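Local atomic coordinates of putative protease (Parabacteroides distasonis ATCC 8503, PDB entry 3KD4), a protein that is of unknown function but is probably exported and may act as a protease. Residues Val11-Thr16 with Ile130-Gln135; Val145-Pro150 with Val177-Arg182; Lys223-Tyr228 with Arg274-Val279; Cys392-Ile397 with Val427-Thr432; Thr441-Gln446 with Ile459-Asn464. One frame throughout, in Å; residues are numbered along the deposited sequence.

Contact 1 (Val11-Thr16 with Ile130-Gln135); sequences VSKAWT and INERLQ
Face-to-face packing of two beta sheets brings K13 and W15, on strand 6-17 of the large mixed sheet, against I130 and E132 on strand 129-133 of a three-stranded antiparallel one. The strand axes lie 10.6 Å apart and run antiparallel, at 176° between N-to-C directions, a spacing that side chains fill and backbone bonds do not bridge. I130 covers one face of the W15 indole: its CD1 is 3.7 Å from the centroid of the five-membered ring and 20° off the normal, so a CH-pi contact is met. E132 comes in at the edge of the same ring, with CG in plane and 3.8 Å from W15 CH2. Y25 of strand 23-33 also touches W15, K13 and E132. The E132 chain bends at chi2 (77°), which sets CD, while the K13 chain is extended beyond CG and crosses E132 at about a right angle. A salt bridge joins them: K13 NZ lies 2.7 Å from E132 OE2 and uses the anti lone pair of that oxygen.

Contact 2 (Val145-Pro150 with Val177-Arg182); sequences VSISVP and VHWTLR
V145 and W179 face each other as a hydrogen-bonded antiparallel pair, and their side chains cross at a slant, V145 CG2 resting 3.7 Å from W179 CE3. The indole is turned so that V145 O lies in its plane at the edge, while V177 CG2 stands 3.5 Å above the ring plane, offset toward the rim. I147 reaches the far end of the six-membered ring with CD1, 4.0 Å from W179 CZ3, in an oblique approach. V177 is the direct partner of I147, and its CG1 comes 3.9 Å from I147 CB; at chi1 56° this methyl lies between the backbone N and the carbonyl carbon of V177. These four apolar groups share one side of the sheet, where L203 meets V145, I147 and W179, and C157 meets V177 and W179. S146 and H178, on the other side, form the non-hydrogen-bonded pair between, and S146 OG bonds to E176. Four backbone bonds fix the register, among them I147 N to V177 O at 2.8 Å (N-H...O angle 166°). Strand axes 4.8 Å apart at 179° are the signature of neighbouring antiparallel strands, here in the large mixed sheet, whose V145/W179 side is packed against a three-stranded sheet.

Contact 3 (Lys223-Tyr228 with Arg274-Val279); sequences KESQGY and RDIDTV
S225 and I276 form the direct polar link of this contact: I276 N donates to S225 OG at 3.2 Å with an N-H...O angle of 165°. The hydroxyl is placed for this by chi1 of 52°, which sets OG between the backbone N and the carbonyl carbon of S225. Packing is close here: I276 CG1 lies 3.6 Å from S225 OG, while the rest of that side chain packs on Q292 and L293 of helix 287-300. A second close point is D277, whose OD1 approaches G227 CA to 3.2 Å; its carboxylate is held by S230 OG and E229 N, both in the first turn of helix 228-238. Two waters bridge the looser side. One accepts from G227 N at 2.6 Å and donates to D275 OD1, with a weak bond from D277 N besides; the other joins Y228 N to D277 OD2. D275 OD2 looks inward to its own helix, accepting from T278 N at 3.3 Å and from T278 OG1 at 3.2 Å, on opposite faces of the carboxylate plane. Two helix starts thus meet, with G227 at the N-cap position of helix 228-238 and D275 as the side-chain N-cap of helix 276-282.

Contact 4 (Cys392-Ile397 with Val427-Thr432); sequences CVLPAI and VTYTVT
Y429 OH donates to P395 O at 2.6 Å, the shortest polar bond between the two segments, with the donor tilted 34° from the carbonyl plane. It pins the chain that leaves strand 389-393 across strand 423-433, in a packing of two beta sheets: the first strand belongs to a three-stranded antiparallel sheet, the second to a mixed five-stranded one, and both segments lie in the DUF3858 range. The end-to-end directions of the touching parts are 149° apart, and V427, Y429 and V431, alternate residues of their strand, all direct their side chains to the crossing chain. The phenol ring of Y429 is held from two directions. L394 CB sits over one face, 3.8 Å from the ring centroid and 16° off the normal, a CH-pi contact, while P395 O lies in plane at the edge. The P395 and Y429 side chains slide past each other in opposite directions, with P395 CD 3.8 Å from Y429 CE2. R500 touches the Y429 side chain and bonds to L394 O through NH1. Farther along, I397 and V427 pass in the same opposed manner, I397 CD1 lying 3.8 Å from V427 CG2. L394 and V431 instead cross at about a right angle, and their methyls are tighter than usual van der Waals contact: L394 CD2 to V431 CG2 is 3.5 Å.

Contact 5 (Thr441-Gln446 with Ile459-Asn464); sequences TSTQEQ and ITPRGN
T443 sends its methyl CG2 to the ring of P461, 4.0 Å from CD and a little farther from CG, the two side chains crossing at a slant. A flat group nearby, the R462 guanidinium, takes T460 CB over one face in one of two T460 conformers, with no part in the crossing. I459 has the largest share of the buried surface. Its CD1 lies 3.6 Å from S442 O and 3.7 Å from T441 CG2, the T441 and I459 side chains meeting at about a right angle, while T441 OG1 is bonded to L503 N. L502 of strand 501-505 touches both T441 and I459. The segment 441-446 is the connection from strand 438-439 of the small antiparallel sheet to strand 446-450, which forms a beta hairpin with strand 453-462 at the border of the five-stranded sheet. Its bend includes an ST turn: S442 OG, anti to its own backbone N (chi1 171°), accepts from Q444 N at 2.9 Å with an N-H...O angle of 162°. No direct hydrogen bond joins the segments. One water does so instead, donating to T443 O at 2.8 Å and accepting from I459 N at 2.8 Å.

In the fold
From the N terminus the five contacts follow in series; none nests in or crosses another. Contact 1 closes the longest loop, 113 residues, joining the large mixed sheet to the three-stranded sheet beside it. Contact 2 closes 26 residues within the large sheet and adjoins contact 1, since strands 6-17 and 140-150 are neighbours and W15 O lies 2.8 Å from S148 N, probably bonded. Contact 3, its centre about 34 Å from that of contact 1, ties two helix starts across 45 residues. Contacts 4 and 5 close 29 and 12 residues on the opposite side of the chain's centre from contacts 1 and 2, both reaching the C-terminal five-stranded sheet, where T432 packs on N464.

Contact 1 (Val11-Thr16 with Ile130-Gln135)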
# COMPACT_ATOMS: atom_id res chain seq x y z
N VAL A 11 16.62 0.29 -19.38
CA VAL A 11 16.78 0.04 -17.96
C VAL A 11 17.60 -1.27 -17.82
O VAL A 11 17.34 -2.29 -18.54
CB VAL A 11 15.41 -0.06 -17.27
CG1 VAL A 11 15.52 -0.48 -15.82
CG2 VAL A 11 14.64 1.29 -17.39
N SER A 12 18.58 -1.26 -16.93
CA SER A 12 19.30 -2.49 -16.60
C SER A 12 19.49 -2.54 -15.11
O SER A 12 19.96 -1.57 -14.52
CB SER A 12 20.62 -2.55 -17.36
OG SER A 12 21.20 -3.84 -17.25
N LYS A 13 19.06 -3.64 -14.48
CA LYS A 13 19.26 -3.82 -13.03
C LYS A 13 19.92 -5.15 -12.82
O LYS A 13 19.54 -6.16 -13.45
CB LYS A 13 17.94 -3.75 -12.27
CG LYS A 13 17.30 -2.38 -12.36
CD LYS A 13 15.95 -2.27 -11.71
CE LYS A 13 15.50 -0.78 -11.68
NZ LYS A 13 14.18 -0.63 -11.05
N ALA A 14 20.94 -5.18 -11.96
CA ALA A 14 21.70 -6.39 -11.72
C ALA A 14 21.92 -6.54 -10.23
O ALA A 14 22.41 -5.60 -9.58
CB ALA A 14 23.04 -6.34 -12.48
N TRP A 15 21.58 -7.72 -9.68
CA TRP A 15 21.82 -8.00 -8.28
C TRP A 15 22.86 -9.12 -8.22
O TRP A 15 22.81 -10.07 -9.02
CB TRP A 15 20.55 -8.47 -7.55
CG TRP A 15 19.48 -7.48 -7.37
CD1 TRP A 15 19.19 -6.77 -6.26
CD2 TRP A 15 18.51 -7.12 -8.35
NE1 TRP A 15 18.08 -5.96 -6.48
CE2 TRP A 15 17.63 -6.19 -7.75
CE3 TRP A 15 18.25 -7.55 -9.65
CZ2 TRP A 15 16.55 -5.65 -8.43
CZ3 TRP A 15 17.19 -6.96 -10.35
CH2 TRP A 15 16.37 -6.02 -9.73
N THR A 16 23.79 -8.99 -7.30
CA THR A 16 24.81 -9.96 -7.06
C THR A 16 24.91 -10.27 -5.57
O THR A 16 25.02 -9.36 -4.75
CB THR A 16 26.16 -9.43 -7.52
OG1 THR A 16 26.04 -8.97 -8.87
CG2 THR A 16 27.25 -10.52 -7.39
N ILE A 130 14.56 -10.03 -3.45
CA ILE A 130 14.22 -9.07 -4.49
C ILE A 130 12.71 -9.10 -4.72
O ILE A 130 12.11 -10.17 -4.74
CB ILE A 130 14.94 -9.43 -5.81
CG1 ILE A 130 16.47 -9.34 -5.63
CG2 ILE A 130 14.57 -8.50 -6.94
CD1 ILE A 130 17.22 -10.10 -6.72
N ASN A 131 12.12 -7.91 -4.86
CA ASN A 131 10.77 -7.72 -5.32
C ASN A 131 10.74 -6.41 -6.12
O ASN A 131 10.42 -5.35 -5.57
CB ASN A 131 9.80 -7.63 -4.14
CG ASN A 131 8.37 -7.35 -4.58
OD1 ASN A 131 7.91 -7.85 -5.61
ND2 ASN A 131 7.65 -6.57 -3.78
N GLU A 132 11.08 -6.47 -7.39
CA GLU A 132 11.33 -5.25 -8.13
C GLU A 132 10.26 -5.00 -9.17
O GLU A 132 10.03 -5.83 -10.04
CB GLU A 132 12.70 -5.30 -8.79
CG GLU A 132 13.15 -3.98 -9.38
CD GLU A 132 13.65 -3.00 -8.33
OE1 GLU A 132 13.75 -3.39 -7.15
OE2 GLU A 132 13.93 -1.85 -8.70
N ARG A 133 9.62 -3.85 -9.08
CA ARG A 133 8.70 -3.40 -10.12
C ARG A 133 9.48 -3.01 -11.37
O ARG A 133 10.41 -2.22 -11.26
CB ARG A 133 7.96 -2.16 -9.62
CG ARG A 133 6.89 -1.69 -10.54
CD ARG A 133 6.26 -0.36 -10.11
NE ARG A 133 7.17 0.75 -10.42
CZ ARG A 133 7.83 1.47 -9.53
NH1 ARG A 133 7.70 1.25 -8.23
NH2 ARG A 133 8.64 2.43 -9.94
N LEU A 134 9.10 -3.52 -12.53
CA LEU A 134 9.78 -3.22 -13.79
C LEU A 134 8.99 -2.26 -14.71
O LEU A 134 9.57 -1.60 -15.59
CB LEU A 134 10.08 -4.53 -14.52
CG LEU A 134 10.89 -5.56 -13.71
CD1 LEU A 134 11.19 -6.80 -14.55
CD2 LEU A 134 12.20 -4.94 -13.15
N GLN A 135 7.69 -2.12 -14.47
CA GLN A 135 6.88 -1.14 -15.16
C GLN A 135 7.04 0.21 -14.53
O GLN A 135 7.09 0.32 -13.30
CB GLN A 135 5.40 -1.54 -15.13
CG GLN A 135 4.49 -0.69 -15.97
CD GLN A 135 3.11 -1.29 -16.13
OE1 GLN A 135 2.52 -1.75 -15.18
NE2 GLN A 135 2.61 -1.32 -17.36

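Contact 2 (Val145-Pro150 with Val177-Arg182)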
# COMPACT_ATOMS: atom_id res chain seq x y z
N VAL A 145 17.29 -7.51 -16.63
CA VAL A 145 17.45 -7.79 -15.19
C VAL A 145 18.25 -9.05 -15.05
O VAL A 145 18.10 -10.01 -15.86
CB VAL A 145 16.11 -7.87 -14.41
CG1 VAL A 145 15.49 -6.47 -14.33
CG2 VAL A 145 15.09 -8.88 -15.06
N SER A 146 19.12 -9.05 -14.04
CA SER A 146 20.11 -10.10 -13.87
C SER A 146 20.29 -10.40 -12.40
O SER A 146 20.35 -9.48 -11.58
CB SER A 146 21.44 -9.57 -14.42
OG SER A 146 22.45 -10.47 -14.23
N ILE A 147 20.38 -11.67 -12.04
CA ILE A 147 20.68 -12.07 -10.64
C ILE A 147 21.86 -13.02 -10.66
O ILE A 147 21.87 -13.94 -11.46
CB ILE A 147 19.49 -12.78 -10.00
CG1 ILE A 147 18.25 -11.88 -9.96
CG2 ILE A 147 19.84 -13.27 -8.54
CD1 ILE A 147 16.91 -12.71 -9.68
N SER A 148 22.89 -12.76 -9.84
CA SER A 148 24.07 -13.64 -9.76
C SER A 148 24.28 -14.02 -8.33
O SER A 148 24.27 -13.15 -7.46
CB SER A 148 25.32 -12.93 -10.25
OG SER A 148 25.13 -12.47 -11.55
N VAL A 149 24.48 -15.32 -8.10
CA VAL A 149 24.73 -15.87 -6.77
C VAL A 149 25.81 -16.97 -6.91
O VAL A 149 26.06 -17.47 -8.02
CB VAL A 149 23.45 -16.44 -6.09
CG1 VAL A 149 22.28 -15.44 -6.16
CG2 VAL A 149 23.04 -17.79 -6.70
N PRO A 150 26.45 -17.34 -5.79
CA PRO A 150 27.44 -18.41 -5.85
C PRO A 150 26.80 -19.75 -6.21
O PRO A 150 25.71 -20.04 -5.77
CB PRO A 150 28.03 -18.46 -4.42
CG PRO A 150 27.68 -17.15 -3.81
CD PRO A 150 26.33 -16.78 -4.45
N VAL A 177 21.16 -15.67 -13.73
CA VAL A 177 19.95 -15.77 -14.51
C VAL A 177 19.57 -14.36 -14.95
O VAL A 177 19.72 -13.39 -14.18
CB VAL A 177 18.82 -16.46 -13.72
CG1 VAL A 177 18.55 -15.76 -12.41
CG2 VAL A 177 17.56 -16.55 -14.53
N HIS A 178 19.13 -14.24 -16.19
CA HIS A 178 18.76 -12.96 -16.71
C HIS A 178 17.53 -13.02 -17.57
O HIS A 178 17.19 -14.08 -18.11
CB HIS A 178 19.93 -12.25 -17.44
CG HIS A 178 20.47 -12.98 -18.63
ND1 HIS A 178 21.51 -13.88 -18.56
CD2 HIS A 178 20.13 -12.90 -19.94
CE1 HIS A 178 21.79 -14.32 -19.78
NE2 HIS A 178 20.96 -13.76 -20.63
N TRP A 179 16.85 -11.88 -17.66
CA TRP A 179 15.70 -11.74 -18.53
C TRP A 179 15.81 -10.43 -19.32
O TRP A 179 16.36 -9.45 -18.80
CB TRP A 179 14.42 -11.65 -17.68
CG TRP A 179 14.10 -12.76 -16.77
CD1 TRP A 179 13.07 -13.64 -16.93
CD2 TRP A 179 14.70 -13.08 -15.49
NE1 TRP A 179 13.02 -14.51 -15.87
CE2 TRP A 179 13.99 -14.18 -14.96
CE3 TRP A 179 15.75 -12.54 -14.76
CZ2 TRP A 179 14.32 -14.78 -13.74
CZ3 TRP A 179 16.09 -13.13 -13.54
CH2 TRP A 179 15.38 -14.24 -13.05
N THR A 180 15.20 -10.39 -20.52
CA THR A 180 15.12 -9.17 -21.30
C THR A 180 13.67 -8.90 -21.68
O THR A 180 13.01 -9.72 -22.32
CB THR A 180 16.01 -9.24 -22.53
OG1 THR A 180 17.36 -9.45 -22.10
CG2 THR A 180 15.95 -7.91 -23.33
N LEU A 181 13.11 -7.79 -21.18
CA LEU A 181 11.73 -7.43 -21.52
C LEU A 181 11.80 -6.25 -22.50
O LEU A 181 12.71 -5.41 -22.40
CB LEU A 181 10.94 -7.06 -20.27
CG LEU A 181 10.72 -8.05 -19.12
CD1 LEU A 181 11.99 -8.32 -18.29
CD2 LEU A 181 9.59 -7.51 -18.21
N ARG A 182 10.90 -6.21 -23.47
CA ARG A 182 10.86 -5.14 -24.44
C ARG A 182 9.50 -4.52 -24.51
O ARG A 182 8.48 -5.19 -24.36
CB ARG A 182 11.25 -5.65 -25.82
CG ARG A 182 12.63 -6.30 -25.79
CD ARG A 182 13.09 -6.71 -27.16
NE ARG A 182 14.43 -7.28 -27.06
CZ ARG A 182 15.55 -6.56 -26.96
NH1 ARG A 182 15.53 -5.24 -26.99
NH2 ARG A 182 16.70 -7.18 -26.84

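Contact 3 (Lys223-Tyr228 with Arg274-Val279)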
# COMPACT_ATOMS: atom_id res chain seq x y z
N LYS A 223 12.78 -12.32 17.90
CA LYS A 223 12.81 -12.89 19.25
C LYS A 223 14.16 -12.74 19.94
O LYS A 223 14.27 -13.05 21.10
CB LYS A 223 12.40 -14.36 19.23
CG LYS A 223 10.92 -14.62 18.93
CD LYS A 223 10.68 -16.07 18.49
CE LYS A 223 9.23 -16.60 18.74
NZ LYS A 223 8.02 -15.87 18.15
N GLU A 224 15.16 -12.22 19.25
CA GLU A 224 16.48 -12.04 19.82
C GLU A 224 16.53 -11.11 21.03
O GLU A 224 17.36 -11.33 21.88
CB GLU A 224 17.48 -11.53 18.78
CG GLU A 224 18.11 -12.62 17.91
CD GLU A 224 18.89 -12.06 16.72
OE1 GLU A 224 19.15 -10.83 16.69
OE2 GLU A 224 19.24 -12.86 15.81
N SER A 225 15.72 -10.06 21.12
CA SER A 225 15.70 -9.27 22.40
C SER A 225 14.84 -9.95 23.47
O SER A 225 13.83 -10.54 23.15
CB SER A 225 15.24 -7.83 22.20
OG SER A 225 14.01 -7.78 21.53
N GLN A 226 15.25 -9.88 24.73
CA GLN A 226 14.49 -10.49 25.85
C GLN A 226 13.10 -9.87 26.04
O GLN A 226 12.20 -10.59 26.51
CB GLN A 226 15.28 -10.39 27.17
N GLY A 227 12.92 -8.57 25.73
CA GLY A 227 11.60 -7.94 25.90
C GLY A 227 11.05 -8.06 27.33
O GLY A 227 9.85 -8.09 27.55
N TYR A 228 11.95 -8.13 28.30
CA TYR A 228 11.57 -8.36 29.70
C TYR A 228 10.59 -7.31 30.22
O TYR A 228 9.55 -7.65 30.77
CB TYR A 228 12.80 -8.40 30.62
CG TYR A 228 12.38 -8.48 32.08
CD1 TYR A 228 11.96 -9.70 32.64
CD2 TYR A 228 12.31 -7.34 32.87
CE1 TYR A 228 11.54 -9.78 33.96
CE2 TYR A 228 11.86 -7.41 34.19
CZ TYR A 228 11.48 -8.63 34.73
OH TYR A 228 11.06 -8.72 36.06
N ARG A 274 14.81 -2.81 16.49
CA ARG A 274 15.53 -2.45 17.68
C ARG A 274 15.12 -3.40 18.77
O ARG A 274 14.09 -4.09 18.70
CB ARG A 274 15.25 -1.03 18.13
CG ARG A 274 15.85 0.02 17.21
CD ARG A 274 15.35 1.40 17.61
NE ARG A 274 13.95 1.56 17.24
CZ ARG A 274 13.08 2.38 17.82
NH1 ARG A 274 13.44 3.20 18.81
NH2 ARG A 274 11.83 2.38 17.40
N ASP A 275 15.93 -3.45 19.81
CA ASP A 275 15.57 -4.16 21.00
C ASP A 275 14.15 -3.75 21.42
O ASP A 275 13.86 -2.57 21.53
CB ASP A 275 16.57 -3.77 22.06
CG ASP A 275 16.23 -4.34 23.36
OD1 ASP A 275 16.58 -5.51 23.55
OD2 ASP A 275 15.60 -3.62 24.16
N ILE A 276 13.27 -4.72 21.68
CA ILE A 276 11.85 -4.42 21.82
C ILE A 276 11.52 -3.51 23.03
O ILE A 276 10.62 -2.67 22.94
CB ILE A 276 11.02 -5.70 21.79
CG1 ILE A 276 10.98 -6.22 20.36
CG2 ILE A 276 9.55 -5.44 22.06
CD1 ILE A 276 10.11 -5.35 19.41
N ASP A 277 12.24 -3.67 24.13
CA ASP A 277 12.09 -2.75 25.28
C ASP A 277 12.50 -1.31 24.92
O ASP A 277 11.95 -0.36 25.45
CB ASP A 277 12.89 -3.23 26.49
CG ASP A 277 12.26 -4.44 27.17
OD1 ASP A 277 11.13 -4.88 26.80
OD2 ASP A 277 12.92 -4.96 28.10
N THR A 278 13.46 -1.14 24.03
CA THR A 278 13.88 0.17 23.57
C THR A 278 12.80 0.80 22.69
O THR A 278 12.56 1.99 22.77
CB THR A 278 15.16 0.03 22.74
OG1 THR A 278 16.17 -0.52 23.58
CG2 THR A 278 15.63 1.36 22.20
N VAL A 279 12.16 -0.02 21.84
CA VAL A 279 11.03 0.44 21.04
C VAL A 279 9.99 1.01 21.98
O VAL A 279 9.60 2.17 21.85
CB VAL A 279 10.38 -0.70 20.18
CG1 VAL A 279 9.13 -0.17 19.48
CG2 VAL A 279 11.37 -1.22 19.17
O HOH W 1 14.07 -6.33 24.99
O HOH W 2 14.92 -7.10 27.74

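Contact 4 (Cys392-Ile397 with Val427-Thr432)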
# COMPACT_ATOMS: atom_id res chain seq x y z
N CYS A 392 -34.11 21.30 0.16
CA CYS A 392 -33.47 20.71 1.32
C CYS A 392 -32.44 19.66 0.88
O CYS A 392 -32.82 18.61 0.40
CB CYS A 392 -34.55 20.04 2.17
SG CYS A 392 -33.93 19.22 3.65
N VAL A 393 -31.16 19.96 1.02
CA VAL A 393 -30.11 19.00 0.70
C VAL A 393 -29.81 18.21 1.97
O VAL A 393 -29.35 18.77 2.94
CB VAL A 393 -28.86 19.69 0.13
CG1 VAL A 393 -27.80 18.65 -0.30
CG2 VAL A 393 -29.24 20.55 -1.07
N LEU A 394 -30.13 16.92 1.98
CA LEU A 394 -29.82 16.08 3.13
C LEU A 394 -28.28 15.94 3.18
O LEU A 394 -27.66 15.62 2.17
CB LEU A 394 -30.49 14.72 3.01
CG LEU A 394 -32.01 14.72 2.92
CD1 LEU A 394 -32.54 13.34 2.45
CD2 LEU A 394 -32.63 15.18 4.25
N PRO A 395 -27.66 16.21 4.34
CA PRO A 395 -26.18 16.21 4.32
C PRO A 395 -25.56 14.84 4.07
O PRO A 395 -26.05 13.84 4.57
CB PRO A 395 -25.81 16.73 5.70
CG PRO A 395 -26.99 16.45 6.56
CD PRO A 395 -28.20 16.54 5.68
N ALA A 396 -24.49 14.79 3.30
CA ALA A 396 -23.73 13.55 3.11
C ALA A 396 -23.01 13.20 4.39
O ALA A 396 -22.63 14.09 5.14
CB ALA A 396 -22.74 13.72 1.99
N ILE A 397 -22.83 11.92 4.66
CA ILE A 397 -21.98 11.49 5.76
C ILE A 397 -20.55 11.38 5.23
O ILE A 397 -20.35 11.44 4.03
CB ILE A 397 -22.44 10.16 6.36
CG1 ILE A 397 -22.19 8.99 5.39
CG2 ILE A 397 -23.90 10.24 6.77
CD1 ILE A 397 -22.32 7.64 6.04
N VAL A 427 -28.18 5.12 6.06
CA VAL A 427 -28.24 6.46 6.64
C VAL A 427 -29.71 6.85 6.77
O VAL A 427 -30.45 6.83 5.77
CB VAL A 427 -27.48 7.51 5.79
CG1 VAL A 427 -27.50 8.89 6.50
CG2 VAL A 427 -26.04 7.04 5.53
N THR A 428 -30.12 7.20 7.98
CA THR A 428 -31.50 7.59 8.27
C THR A 428 -31.58 9.06 8.60
O THR A 428 -30.97 9.52 9.56
CB THR A 428 -32.04 6.79 9.43
OG1 THR A 428 -32.05 5.41 9.07
CG2 THR A 428 -33.48 7.23 9.80
N TYR A 429 -32.35 9.81 7.81
CA TYR A 429 -32.51 11.24 8.04
C TYR A 429 -33.88 11.47 8.65
O TYR A 429 -34.86 10.91 8.19
CB TYR A 429 -32.41 12.04 6.74
CG TYR A 429 -31.10 11.94 6.02
CD1 TYR A 429 -30.86 10.94 5.08
CD2 TYR A 429 -30.09 12.85 6.27
CE1 TYR A 429 -29.64 10.84 4.43
CE2 TYR A 429 -28.87 12.76 5.63
CZ TYR A 429 -28.65 11.76 4.70
OH TYR A 429 -27.43 11.69 4.07
N THR A 430 -33.96 12.26 9.72
CA THR A 430 -35.25 12.66 10.23
C THR A 430 -35.38 14.15 9.93
O THR A 430 -34.58 14.97 10.40
CB THR A 430 -35.44 12.36 11.73
OG1 THR A 430 -35.32 10.94 11.94
CG2 THR A 430 -36.83 12.80 12.19
N VAL A 431 -36.34 14.46 9.07
CA VAL A 431 -36.49 15.79 8.56
C VAL A 431 -37.75 16.41 9.17
O VAL A 431 -38.83 15.83 9.07
CB VAL A 431 -36.62 15.78 7.02
CG1 VAL A 431 -36.81 17.19 6.52
CG2 VAL A 431 -35.39 15.12 6.39
N THR A 432 -37.59 17.56 9.82
CA THR A 432 -38.73 18.30 10.35
C THR A 432 -38.91 19.61 9.57
O THR A 432 -38.22 20.60 9.82
CB THR A 432 -38.61 18.56 11.84
OG1 THR A 432 -38.47 17.31 12.53
CG2 THR A 432 -39.89 19.27 12.36

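Contact 5 (Thr441-Gln446 with Ile459-Asn464)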
# COMPACT_ATOMS: atom_id res chain seq x y z
N THR A 441 -41.24 16.46 -3.62
CA THR A 441 -40.57 15.20 -3.97
C THR A 441 -41.48 13.99 -3.82
O THR A 441 -42.17 13.87 -2.82
CB THR A 441 -39.38 15.01 -3.04
OG1 THR A 441 -38.52 16.16 -3.18
CG2 THR A 441 -38.62 13.70 -3.35
N SER A 442 -41.49 13.09 -4.80
CA SER A 442 -42.29 11.85 -4.70
C SER A 442 -41.88 11.02 -3.47
O SER A 442 -40.71 10.95 -3.13
CB SER A 442 -42.09 10.98 -5.94
OG SER A 442 -42.66 9.68 -5.81
N THR A 443 -42.84 10.37 -2.81
CA THR A 443 -42.51 9.42 -1.73
C THR A 443 -42.33 7.99 -2.24
O THR A 443 -42.21 7.05 -1.47
CB THR A 443 -43.58 9.47 -0.65
OG1 THR A 443 -44.83 9.14 -1.24
CG2 THR A 443 -43.67 10.86 -0.04
N GLN A 444 -42.29 7.81 -3.57
CA GLN A 444 -42.09 6.49 -4.13
C GLN A 444 -40.64 6.04 -3.87
O GLN A 444 -39.70 6.83 -3.95
CB GLN A 444 -42.35 6.51 -5.63
CG GLN A 444 -42.22 5.15 -6.28
CD GLN A 444 -42.98 5.03 -7.59
OE1 GLN A 444 -43.86 5.86 -7.92
NE2 GLN A 444 -42.65 3.99 -8.35
N GLU A 445 -40.46 4.77 -3.54
CA GLU A 445 -39.14 4.25 -3.26
C GLU A 445 -38.30 4.24 -4.52
O GLU A 445 -38.79 3.87 -5.57
CB GLU A 445 -39.21 2.84 -2.68
CG GLU A 445 -37.83 2.37 -2.22
CD GLU A 445 -37.78 0.94 -1.71
OE1 GLU A 445 -38.84 0.27 -1.68
OE2 GLU A 445 -36.67 0.49 -1.35
N GLN A 446 -37.02 4.61 -4.39
CA GLN A 446 -36.05 4.54 -5.50
C GLN A 446 -35.05 3.43 -5.25
O GLN A 446 -34.37 3.44 -4.22
CB GLN A 446 -35.31 5.88 -5.69
CG GLN A 446 -36.28 7.01 -6.13
CD GLN A 446 -35.57 8.25 -6.63
OE1 GLN A 446 -34.40 8.47 -6.35
NE2 GLN A 446 -36.30 9.08 -7.35
N ILE A 459 -38.78 7.27 1.38
CA ILE A 459 -39.16 8.56 1.96
C ILE A 459 -40.54 8.33 2.57
O ILE A 459 -41.49 7.93 1.86
CB ILE A 459 -39.24 9.67 0.91
CG1 ILE A 459 -37.86 9.91 0.26
CG2 ILE A 459 -39.80 10.94 1.55
CD1 ILE A 459 -37.90 10.93 -0.93
N THR A 460 -40.64 8.53 3.88
CA THR A 460 -41.85 8.19 4.61
C THR A 460 -42.25 9.31 5.58
O THR A 460 -41.60 9.53 6.60
CB THR A 460 -41.69 6.90 5.38
OG1 THR A 460 -40.67 7.07 6.37
CG2 THR A 460 -41.30 5.76 4.45
N PRO A 461 -43.31 10.04 5.23
CA PRO A 461 -43.82 11.05 6.16
C PRO A 461 -44.28 10.37 7.45
O PRO A 461 -44.90 9.31 7.38
CB PRO A 461 -45.00 11.67 5.42
CG PRO A 461 -44.65 11.50 3.99
CD PRO A 461 -43.97 10.14 3.92
N ARG A 462 -43.94 10.96 8.59
CA ARG A 462 -44.35 10.45 9.91
C ARG A 462 -44.69 11.60 10.84
O ARG A 462 -43.79 12.19 11.45
CB ARG A 462 -43.23 9.65 10.55
CG ARG A 462 -42.81 8.43 9.79
CD ARG A 462 -41.90 7.59 10.63
NE ARG A 462 -41.37 6.48 9.85
CZ ARG A 462 -42.06 5.40 9.50
NH1 ARG A 462 -43.34 5.25 9.83
NH2 ARG A 462 -41.46 4.45 8.78
N GLY A 463 -45.98 11.90 10.98
CA GLY A 463 -46.41 13.05 11.77
C GLY A 463 -45.98 14.30 11.03
O GLY A 463 -46.20 14.42 9.84
N ASN A 464 -45.36 15.23 11.74
CA ASN A 464 -44.74 16.37 11.09
C ASN A 464 -43.23 16.18 10.90
O ASN A 464 -42.47 17.16 10.91
CB ASN A 464 -45.01 17.63 11.89
CG ASN A 464 -44.59 17.49 13.31
OD1 ASN A 464 -43.71 16.69 13.65
ND2 ASN A 464 -45.25 18.25 14.19
O HOH W 3 -40.27 5.48 -0.26